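Local coordinates for protein copper-containing nitrite reductase (Thermus scotoductus, PDB 6HBE) that probably catalyses the one-electron reduction of nitrite to nitric oxide at copper, with cytochrome c as the electron donor, at residues S213-V218 against Y262-H267; E383-G388 against H431-G436; A175-F180 against A307-D312; V362-V367 against I437-E442. All coordinates share one frame; numbering follows the deposited sequence.

Contacts 1 and 2 both hold copper-site residues, while contacts 3 and 4 are structural pairings. Contact 1 contributes H267 to a three-histidine copper at a subunit interface, and contact 2 contributes H431 and M434 to the copper of the plastocyanin-like domain; their centres lie about 37 Å apart, on opposite sides of the chain's centre. Contact 3 lies between them, its centre about 21 Å from that of contact 1 and about 22 Å from that of contact 2. F180 of its first segment packs directly on contact 1, where F180 CZ comes within 4.0 Å of L215 CD1. Contact 4 continues strand 435-443 straight on from contact 2. The second subunit touches contacts 1, 3 and 4.

Contact 1: S213-V218 against Y262-H267; sequences STLHVV and YTLVTH. With CU (copper (II) ion), chain E.
H267 turns the edge of its imidazole toward a face of H216, an edge-to-face pair with planes at 80° and ring centroids 5.1 Å apart. H267 CD2 does the touching, 3.7 Å from H216 CD2, while V265 CG1 meets the H216 ring at its edge. H216 gets there with CG anti to the backbone N (chi1 171°), so that it lies beside H267 and points the same way. The chi1 of H267 falls near -122°, away from any staggered position, and carries NE2 to 2.1 Å from the copper. A water also binds the metal, at 2.0 Å from the ion, and H216 NE2 is hydrogen-bonded to this water across 2.9 Å.

Beneath the rings runs an antiparallel ladder in which H216 and V265 form a hydrogen-bonded pair. Past its end, H267 N donates to a lone pair of T214 O at 2.8 Å, fixing the backbone of the copper ligand. T266 OG1, anti to its own backbone N, accepts a bond from T214 N at 3.3 Å. On the other face of the sheet L215 and L264 cross obliquely, with L215 CD1 3.8 Å from L264 CD1.

H80 and H114 of the second subunit complete the three-histidine site, which matches the type 2 copper of nitrite reductases, and H80 also stacks on H216. H216 ND1 is hydrogen-bonded to the carbonyl O of Q239, which fixes the ring's rotation. H216 thus stands in the second shell with NE2 at the copper-bound water, a placement consistent with tuning the protonation of whatever ligand occupies that position.

Contact 2: E383-G388 against H431-G436; sequences EGERTG and HPYMKG. With CU (copper (II) ion), chain L.
The type 1 copper site of the plastocyanin-like domain is flanked here by a loop that meets one of its histidines on the side away from the metal. H431 ND1 binds the copper at 2.0 Å, alongside H390 and C428, and M434 SD stands 3.0 Å from the ion. A type I turn from H431 to M434 brings both residues to the metal. On the far side of the imidazole, H431 NE2 is shared between two backbone carbonyls, G384 O at 3.0 Å and T387 O at 3.0 Å; both bonds are weak and bent, yet together they restrain the rotation of the ring. E385 slides past H431 in the opposite direction and meets Y433 tip to tip. Y433 OH donates to the syn lone pair of E385 OE1 over a short 2.5 Å, with the carboxylate and ring planes 37° apart. The same OE1 is hydrogen-bonded to NE2 of H125, a ligand of the core-domain copper, so this carboxylate links the surroundings of two copper sites. H125 belongs to helix 120-126, and the Y433 ring meets F44 of strand 39-46 edge-to-face. The 383-388 loop lies between strands 370-375 and 393-398, while 431-436 runs from a turn into the start of strand 435-443.

Contact 3: A175-F180 against A307-D312; sequences ALYVMF and AKRVVD
A classic beta bulge sets two consecutive side chains on the same course: L176 and Y177 both lie opposite A163, and both start toward the 307-312 segment. The pair folds onto itself, with L176 CG over the centre of one face of the Y177 ring, 3.6 Å above its plane. With its CG anti to the backbone N, L176 extends to meet V311 tip to tip, CD2 of L176 lying 3.7 Å from CG2 of V311. Y177 instead offers its hydroxyl: R309 NH1 donates to Y177 OH at 3.2 Å, along a nearly straight line (163°) and in the plane of the guanidinium. R309 is extended as far as CD and then bends at chi3 (-91°), which brings NH1 to the Y177 hydroxyl, the two side chains crossing obliquely with planes 45° apart. Neither polar end stops there. Y177 OH is also hydrogen-bonded to H410 of the second subunit, and R309 NH2 forms salt bridges with E322 and with E376 of the second subunit, so the arginine's charge is probably balanced by two carboxylates, one from each subunit. Within this chain, strand 177-180 is an outermost strand of its sheet, next to 154-163; strand 309-311 is likewise outermost in another sheet, beside 39-46, so side chains alone join the two sheets at this point, Y177 also packing on V35 and V39.

Contact 4: V362-V367 against I437-E442; sequences VLEIPV and IIRVYE
Five backbone hydrogen bonds zip the two segments together in parallel, their axes 4.6 Å apart at the closest approach. L363 and I365 each donate and accept, bonding to I437, R439 and Y441 in turn, and V367 N closes the run on Y441 O. The salt bridge of the pair lies on the face bearing V362, E364, P366, I437, R439 and Y441. There E364 and R439 lie side by side, and R439 NH1 donates to the anti lone pair of E364 OE2 at 2.8 Å, a salt bridge with the two planes 67° apart. V362 CG1 crosses obliquely to touch the same nitrogen, R439 NH1, at 3.4 Å. Further along, Y441 takes the crowded chi1 position (68°), which stands its ring beside P366; P366 CB sits over the face, 4.1 Å from the centroid of the Y441 ring, as a CH-pi contact. The reverse face is purely apolar: I365 CG1 lies 4.1 Å from V440 CG2. Near the end of the pair V367 crosses V440 at about a right angle, V367 CG1 to V440 CG1 being 3.7 Å.

Outside partners hold the polar groups in place. E364 OE1 pairs with R326 of the adjoining strand and R439 NE with E423, giving an alternating chain of charges, while Y441 OH bonds to V327 O. L363 and I365 pack on V371 of the facing sheet. E442 pairs antiparallel with a strand of the second subunit, so the sheet runs on across the interface. Parallel pairing of this kind within two packed sheets is characteristic of the Greek-key beta sandwich of cupredoxins, here the plastocyanin-like domain.

Contact 1: S213-V218 against Y262-H267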
# COMPACT_ATOMS: atom_id res chain seq x y z
N SER C 213 10.25 -2.21 0.06
CA SER C 213 11.42 -1.35 0.34
C SER C 213 12.22 -1.13 -0.93
O SER C 213 12.27 -2.02 -1.79
CB SER C 213 12.32 -2.01 1.40
OG SER C 213 13.43 -1.19 1.77
N THR C 214 12.85 0.03 -1.05
CA THR C 214 13.83 0.31 -2.11
C THR C 214 15.07 0.87 -1.41
O THR C 214 15.19 2.08 -1.18
CB THR C 214 13.30 1.27 -3.23
OG1 THR C 214 12.60 2.38 -2.65
CG2 THR C 214 12.33 0.51 -4.16
N LEU C 215 16.01 -0.02 -1.09
CA LEU C 215 17.20 0.38 -0.31
C LEU C 215 18.16 1.22 -1.14
O LEU C 215 18.38 0.91 -2.30
CB LEU C 215 17.94 -0.83 0.27
CG LEU C 215 18.95 -0.54 1.39
CD1 LEU C 215 18.27 -0.07 2.65
CD2 LEU C 215 19.77 -1.76 1.71
N HIS C 216 18.70 2.27 -0.53
CA HIS C 216 19.49 3.30 -1.24
C HIS C 216 20.60 3.83 -0.31
O HIS C 216 20.40 3.89 0.91
CB HIS C 216 18.56 4.44 -1.69
CG HIS C 216 19.26 5.66 -2.23
ND1 HIS C 216 19.87 5.69 -3.47
CD2 HIS C 216 19.41 6.90 -1.70
CE1 HIS C 216 20.38 6.89 -3.68
NE2 HIS C 216 20.11 7.65 -2.62
N VAL C 217 21.75 4.23 -0.88
CA VAL C 217 22.78 5.01 -0.13
C VAL C 217 23.01 6.37 -0.82
O VAL C 217 23.36 6.39 -1.98
CB VAL C 217 24.14 4.26 0.03
CG1 VAL C 217 25.18 5.17 0.72
CG2 VAL C 217 23.99 3.01 0.85
N VAL C 218 22.79 7.48 -0.09
CA VAL C 218 22.97 8.84 -0.63
C VAL C 218 24.46 9.06 -0.85
O VAL C 218 25.25 8.99 0.11
CB VAL C 218 22.42 9.92 0.34
CG1 VAL C 218 22.51 11.33 -0.27
CG2 VAL C 218 20.97 9.62 0.73
N TYR C 262 27.24 9.14 4.37
CA TYR C 262 26.59 8.46 3.28
C TYR C 262 25.36 7.79 3.90
O TYR C 262 25.49 6.83 4.66
CB TYR C 262 27.53 7.41 2.66
CG TYR C 262 28.74 7.99 1.91
CD1 TYR C 262 29.92 8.30 2.58
CD2 TYR C 262 28.70 8.19 0.54
CE1 TYR C 262 31.03 8.84 1.90
CE2 TYR C 262 29.79 8.74 -0.17
CZ TYR C 262 30.96 9.04 0.52
OH TYR C 262 32.06 9.56 -0.15
N THR C 263 24.18 8.35 3.62
CA THR C 263 22.96 7.99 4.34
C THR C 263 22.31 6.73 3.73
O THR C 263 22.05 6.69 2.53
CB THR C 263 22.00 9.20 4.37
OG1 THR C 263 22.57 10.24 5.17
CG2 THR C 263 20.65 8.85 4.94
N LEU C 264 22.00 5.76 4.57
CA LEU C 264 21.28 4.53 4.18
C LEU C 264 19.79 4.76 4.41
O LEU C 264 19.36 5.17 5.51
CB LEU C 264 21.75 3.36 5.05
CG LEU C 264 21.11 2.00 4.81
CD1 LEU C 264 21.62 1.44 3.48
CD2 LEU C 264 21.39 1.03 5.97
N VAL C 265 18.98 4.49 3.39
CA VAL C 265 17.55 4.85 3.46
C VAL C 265 16.76 3.97 2.49
O VAL C 265 17.31 3.43 1.47
CB VAL C 265 17.37 6.38 3.18
CG1 VAL C 265 17.68 6.72 1.73
CG2 VAL C 265 15.99 6.90 3.59
N THR C 266 15.47 3.80 2.81
CA THR C 266 14.50 3.27 1.84
C THR C 266 13.88 4.44 1.08
O THR C 266 13.40 5.42 1.67
CB THR C 266 13.36 2.39 2.45
OG1 THR C 266 12.38 2.14 1.43
CG2 THR C 266 12.66 3.06 3.65
N HIS C 267 13.82 4.32 -0.24
CA HIS C 267 13.26 5.41 -1.06
C HIS C 267 11.70 5.40 -1.10
O HIS C 267 11.10 6.22 -1.78
CB HIS C 267 13.90 5.48 -2.45
CG HIS C 267 14.53 6.81 -2.74
ND1 HIS C 267 13.80 7.91 -3.14
CD2 HIS C 267 15.82 7.24 -2.62
CE1 HIS C 267 14.61 8.94 -3.29
NE2 HIS C 267 15.84 8.57 -2.97
CU CU E . 17.42 9.88 -3.17
O HOH W 1 19.06 10.34 -2.17

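Contact 2: E383-G388 against H431-G436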
# COMPACT_ATOMS: atom_id res chain seq x y z
N GLU C 383 -7.53 -24.61 15.86
CA GLU C 383 -7.81 -24.20 17.24
C GLU C 383 -6.65 -23.41 17.84
O GLU C 383 -5.55 -23.42 17.30
CB GLU C 383 -8.10 -25.44 18.13
CG GLU C 383 -7.27 -26.67 17.81
CD GLU C 383 -5.78 -26.51 18.08
OE1 GLU C 383 -5.43 -26.19 19.24
OE2 GLU C 383 -4.97 -26.70 17.13
N GLY C 384 -6.93 -22.75 18.97
CA GLY C 384 -5.90 -22.04 19.74
C GLY C 384 -5.22 -20.94 18.92
O GLY C 384 -5.89 -20.24 18.13
N GLU C 385 -3.90 -20.85 19.05
CA GLU C 385 -3.11 -19.89 18.26
C GLU C 385 -3.11 -20.16 16.76
O GLU C 385 -2.67 -19.30 15.98
CB GLU C 385 -1.66 -19.83 18.79
CG GLU C 385 -1.54 -19.34 20.23
CD GLU C 385 -2.12 -17.97 20.44
OE1 GLU C 385 -1.93 -17.07 19.55
OE2 GLU C 385 -2.75 -17.77 21.50
N ARG C 386 -3.59 -21.33 16.33
CA ARG C 386 -3.72 -21.62 14.92
C ARG C 386 -5.00 -21.12 14.26
O ARG C 386 -5.09 -21.15 13.01
CB ARG C 386 -3.52 -23.11 14.65
CG ARG C 386 -2.16 -23.62 15.11
CD ARG C 386 -1.87 -25.03 14.61
NE ARG C 386 -2.88 -25.97 15.09
CZ ARG C 386 -3.13 -27.16 14.55
NH1 ARG C 386 -2.46 -27.59 13.51
NH2 ARG C 386 -4.06 -27.94 15.10
N THR C 387 -5.96 -20.62 15.06
CA THR C 387 -7.27 -20.17 14.57
C THR C 387 -7.46 -18.68 14.72
O THR C 387 -6.84 -18.02 15.57
CB THR C 387 -8.48 -20.90 15.27
OG1 THR C 387 -9.65 -20.78 14.47
CG2 THR C 387 -8.77 -20.38 16.65
N GLY C 388 -8.29 -18.15 13.84
CA GLY C 388 -8.78 -16.77 13.91
C GLY C 388 -10.23 -16.64 14.37
O GLY C 388 -10.81 -15.55 14.24
N HIS C 431 -7.26 -16.55 22.73
CA HIS C 431 -6.03 -15.75 22.66
C HIS C 431 -6.03 -14.74 23.82
O HIS C 431 -6.43 -13.58 23.65
CB HIS C 431 -5.96 -15.00 21.30
CG HIS C 431 -6.28 -15.86 20.11
ND1 HIS C 431 -7.51 -15.84 19.47
CD2 HIS C 431 -5.53 -16.77 19.45
CE1 HIS C 431 -7.49 -16.69 18.46
NE2 HIS C 431 -6.30 -17.27 18.43
N PRO C 432 -5.57 -15.16 25.02
CA PRO C 432 -5.81 -14.34 26.23
C PRO C 432 -5.09 -12.98 26.31
O PRO C 432 -5.46 -12.16 27.13
CB PRO C 432 -5.42 -15.26 27.40
CG PRO C 432 -4.72 -16.45 26.79
CD PRO C 432 -4.81 -16.40 25.29
N TYR C 433 -4.10 -12.78 25.44
CA TYR C 433 -3.40 -11.49 25.24
C TYR C 433 -4.22 -10.44 24.43
O TYR C 433 -3.87 -9.27 24.43
CB TYR C 433 -2.01 -11.72 24.60
CG TYR C 433 -2.06 -12.44 23.28
CD1 TYR C 433 -2.25 -11.76 22.08
CD2 TYR C 433 -1.96 -13.83 23.23
CE1 TYR C 433 -2.33 -12.45 20.87
CE2 TYR C 433 -2.06 -14.51 22.05
CZ TYR C 433 -2.25 -13.82 20.86
OH TYR C 433 -2.35 -14.56 19.69
N MET C 434 -5.29 -10.86 23.76
CA MET C 434 -6.27 -9.91 23.18
C MET C 434 -7.09 -9.29 24.29
O MET C 434 -7.71 -10.02 25.07
CB MET C 434 -7.28 -10.60 22.28
CG MET C 434 -6.70 -11.14 21.01
SD MET C 434 -7.91 -11.97 19.94
CE MET C 434 -9.16 -10.75 19.69
N LYS C 435 -7.15 -7.97 24.32
CA LYS C 435 -7.83 -7.28 25.42
C LYS C 435 -8.52 -6.00 24.99
O LYS C 435 -7.99 -5.22 24.19
CB LYS C 435 -6.84 -6.96 26.56
CG LYS C 435 -7.50 -6.40 27.83
CD LYS C 435 -6.54 -6.24 29.01
CE LYS C 435 -6.13 -7.57 29.61
NZ LYS C 435 -5.26 -7.39 30.80
N GLY C 436 -9.70 -5.76 25.57
CA GLY C 436 -10.48 -4.55 25.32
C GLY C 436 -11.28 -4.11 26.54
O GLY C 436 -11.34 -4.84 27.55
CU CU L . -9.11 -14.71 19.88

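Contact 3: A175-F180 against A307-D312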
# COMPACT_ATOMS: atom_id res chain seq x y z
N ALA C 175 1.36 1.05 8.89
CA ALA C 175 2.41 0.88 9.92
C ALA C 175 2.60 2.13 10.76
O ALA C 175 2.67 3.25 10.19
CB ALA C 175 3.74 0.53 9.27
N LEU C 176 2.73 1.98 12.09
CA LEU C 176 3.07 3.14 12.93
C LEU C 176 4.56 3.50 12.79
O LEU C 176 4.91 4.68 12.59
CB LEU C 176 2.69 2.89 14.40
CG LEU C 176 3.00 3.97 15.42
CD1 LEU C 176 2.26 5.25 15.14
CD2 LEU C 176 2.67 3.45 16.83
N TYR C 177 5.44 2.49 12.87
CA TYR C 177 6.88 2.75 12.74
C TYR C 177 7.45 1.76 11.74
O TYR C 177 6.90 0.65 11.57
CB TYR C 177 7.61 2.65 14.09
CG TYR C 177 7.09 3.60 15.15
CD1 TYR C 177 7.05 4.97 14.93
CD2 TYR C 177 6.63 3.12 16.39
CE1 TYR C 177 6.50 5.85 15.89
CE2 TYR C 177 6.11 4.00 17.35
CZ TYR C 177 6.08 5.36 17.12
OH TYR C 177 5.57 6.21 18.12
N VAL C 178 8.50 2.20 11.05
CA VAL C 178 9.29 1.33 10.16
C VAL C 178 10.77 1.57 10.47
O VAL C 178 11.19 2.72 10.61
CB VAL C 178 8.97 1.58 8.68
CG1 VAL C 178 9.65 0.52 7.81
CG2 VAL C 178 7.47 1.54 8.43
N MET C 179 11.55 0.51 10.60
CA MET C 179 12.90 0.63 11.26
C MET C 179 13.93 -0.37 10.79
O MET C 179 13.56 -1.45 10.30
CB MET C 179 12.76 0.55 12.81
CG MET C 179 12.22 -0.74 13.39
SD MET C 179 11.53 -0.55 15.09
CE MET C 179 9.91 0.04 14.62
N PHE C 180 15.22 0.00 10.92
CA PHE C 180 16.34 -0.92 10.64
C PHE C 180 16.80 -1.48 12.01
O PHE C 180 17.04 -0.72 12.98
CB PHE C 180 17.54 -0.23 9.96
CG PHE C 180 17.26 0.38 8.60
CD1 PHE C 180 16.48 -0.28 7.63
CD2 PHE C 180 17.83 1.61 8.24
CE1 PHE C 180 16.26 0.29 6.37
CE2 PHE C 180 17.61 2.17 6.99
CZ PHE C 180 16.81 1.51 6.06
N ALA C 307 7.79 6.82 30.43
CA ALA C 307 7.32 6.47 29.07
C ALA C 307 6.33 7.47 28.51
O ALA C 307 5.42 7.89 29.22
CB ALA C 307 6.69 5.07 29.07
N LYS C 308 6.47 7.82 27.23
CA LYS C 308 5.48 8.71 26.59
C LYS C 308 4.43 7.97 25.76
O LYS C 308 3.36 8.52 25.51
CB LYS C 308 6.11 9.90 25.85
CG LYS C 308 7.13 9.59 24.79
CD LYS C 308 7.90 10.85 24.37
CE LYS C 308 9.01 10.43 23.41
NZ LYS C 308 9.68 11.55 22.67
N ARG C 309 4.69 6.72 25.39
CA ARG C 309 3.74 5.94 24.60
C ARG C 309 4.03 4.46 24.82
O ARG C 309 5.21 4.05 24.88
CB ARG C 309 3.88 6.31 23.10
CG ARG C 309 3.09 5.44 22.14
CD ARG C 309 3.09 5.99 20.71
NE ARG C 309 1.96 6.89 20.44
CZ ARG C 309 1.84 7.69 19.38
NH1 ARG C 309 2.78 7.73 18.42
NH2 ARG C 309 0.75 8.47 19.28
N VAL C 310 2.97 3.66 24.98
CA VAL C 310 3.06 2.21 24.91
C VAL C 310 2.17 1.71 23.78
O VAL C 310 0.97 1.94 23.79
CB VAL C 310 2.61 1.50 26.22
CG1 VAL C 310 2.83 -0.01 26.11
CG2 VAL C 310 3.37 2.08 27.40
N VAL C 311 2.78 1.00 22.83
CA VAL C 311 2.11 0.49 21.63
C VAL C 311 1.87 -1.01 21.88
O VAL C 311 2.77 -1.69 22.38
CB VAL C 311 3.01 0.67 20.38
CG1 VAL C 311 2.30 0.17 19.12
CG2 VAL C 311 3.44 2.13 20.22
N ASP C 312 0.66 -1.49 21.56
CA ASP C 312 0.33 -2.91 21.68
C ASP C 312 -0.71 -3.29 20.63
O ASP C 312 -1.87 -2.94 20.77
CB ASP C 312 -0.19 -3.21 23.10
CG ASP C 312 -0.48 -4.70 23.33
OD1 ASP C 312 -0.43 -5.56 22.40
OD2 ASP C 312 -0.71 -5.03 24.49

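Contact 4: V362-V367 against I437-E442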
# COMPACT_ATOMS: atom_id res chain seq x y z
N VAL C 362 -11.06 0.66 23.32
CA VAL C 362 -11.87 1.20 24.43
C VAL C 362 -13.11 1.87 23.85
O VAL C 362 -13.01 2.79 23.02
CB VAL C 362 -11.08 2.24 25.24
CG1 VAL C 362 -11.90 2.74 26.45
CG2 VAL C 362 -9.75 1.72 25.68
N LEU C 363 -14.29 1.44 24.32
CA LEU C 363 -15.57 1.95 23.84
C LEU C 363 -16.38 2.47 25.05
O LEU C 363 -16.50 1.76 26.06
CB LEU C 363 -16.32 0.83 23.13
CG LEU C 363 -17.69 1.12 22.51
CD1 LEU C 363 -17.62 2.11 21.35
CD2 LEU C 363 -18.33 -0.17 22.05
N GLU C 364 -16.88 3.70 24.93
CA GLU C 364 -17.72 4.36 25.94
C GLU C 364 -19.10 4.68 25.32
O GLU C 364 -19.20 5.51 24.41
CB GLU C 364 -17.04 5.61 26.50
CG GLU C 364 -15.69 5.30 27.13
CD GLU C 364 -14.98 6.48 27.74
OE1 GLU C 364 -15.19 7.63 27.31
OE2 GLU C 364 -14.15 6.25 28.65
N ILE C 365 -20.14 3.99 25.80
CA ILE C 365 -21.51 4.08 25.26
C ILE C 365 -22.51 4.52 26.35
O ILE C 365 -22.29 4.22 27.54
CB ILE C 365 -22.00 2.74 24.67
CG1 ILE C 365 -21.70 1.57 25.61
CG2 ILE C 365 -21.35 2.47 23.31
CD1 ILE C 365 -22.41 0.29 25.23
N PRO C 366 -23.58 5.23 25.96
CA PRO C 366 -24.67 5.56 26.93
C PRO C 366 -25.59 4.36 27.18
O PRO C 366 -25.76 3.51 26.30
CB PRO C 366 -25.44 6.68 26.23
CG PRO C 366 -25.24 6.40 24.76
CD PRO C 366 -23.84 5.82 24.63
N VAL C 367 -26.18 4.30 28.38
CA VAL C 367 -27.16 3.25 28.71
C VAL C 367 -28.26 3.15 27.65
O VAL C 367 -28.70 4.17 27.09
CB VAL C 367 -27.81 3.45 30.12
CG1 VAL C 367 -26.78 3.18 31.23
CG2 VAL C 367 -28.43 4.83 30.28
N ILE C 437 -11.89 -2.93 26.42
CA ILE C 437 -12.70 -2.30 27.49
C ILE C 437 -14.01 -1.78 26.94
O ILE C 437 -14.04 -1.18 25.84
CB ILE C 437 -11.94 -1.12 28.16
CG1 ILE C 437 -10.76 -1.63 29.01
CG2 ILE C 437 -12.87 -0.27 29.02
CD1 ILE C 437 -9.78 -0.58 29.45
N ILE C 438 -15.11 -1.99 27.69
CA ILE C 438 -16.36 -1.26 27.45
C ILE C 438 -16.76 -0.54 28.75
O ILE C 438 -16.74 -1.16 29.83
CB ILE C 438 -17.51 -2.20 27.00
CG1 ILE C 438 -17.26 -2.74 25.59
CG2 ILE C 438 -18.86 -1.47 27.02
CD1 ILE C 438 -18.18 -3.87 25.19
N ARG C 439 -17.11 0.73 28.63
CA ARG C 439 -17.67 1.52 29.73
C ARG C 439 -19.03 2.03 29.31
O ARG C 439 -19.19 2.46 28.17
CB ARG C 439 -16.81 2.71 30.08
CG ARG C 439 -15.35 2.36 30.31
CD ARG C 439 -14.61 3.52 30.94
NE ARG C 439 -13.21 3.17 31.20
CZ ARG C 439 -12.14 3.52 30.47
NH1 ARG C 439 -12.24 4.31 29.40
NH2 ARG C 439 -10.93 3.11 30.83
N VAL C 440 -19.99 1.99 30.24
CA VAL C 440 -21.37 2.39 29.96
C VAL C 440 -21.72 3.54 30.90
O VAL C 440 -21.62 3.39 32.12
CB VAL C 440 -22.36 1.22 30.15
CG1 VAL C 440 -23.76 1.60 29.68
CG2 VAL C 440 -21.88 -0.02 29.40
N TYR C 441 -22.13 4.67 30.35
CA TYR C 441 -22.36 5.87 31.12
C TYR C 441 -23.84 6.23 31.18
O TYR C 441 -24.62 5.81 30.33
CB TYR C 441 -21.50 7.06 30.65
CG TYR C 441 -21.80 7.63 29.27
CD1 TYR C 441 -21.15 7.15 28.14
CD2 TYR C 441 -22.68 8.69 29.11
CE1 TYR C 441 -21.40 7.69 26.88
CE2 TYR C 441 -22.95 9.23 27.86
CZ TYR C 441 -22.30 8.73 26.74
OH TYR C 441 -22.57 9.26 25.49
N GLU C 442 -24.21 6.99 32.21
CA GLU C 442 -25.60 7.42 32.47
C GLU C 442 -25.55 8.77 33.21
O GLU C 442 -24.67 8.97 34.05
CB GLU C 442 -26.34 6.39 33.33
CG GLU C 442 -27.77 6.77 33.75
CD GLU C 442 -28.40 5.75 34.69
OE1 GLU C 442 -27.99 5.66 35.88
OE2 GLU C 442 -29.32 5.04 34.22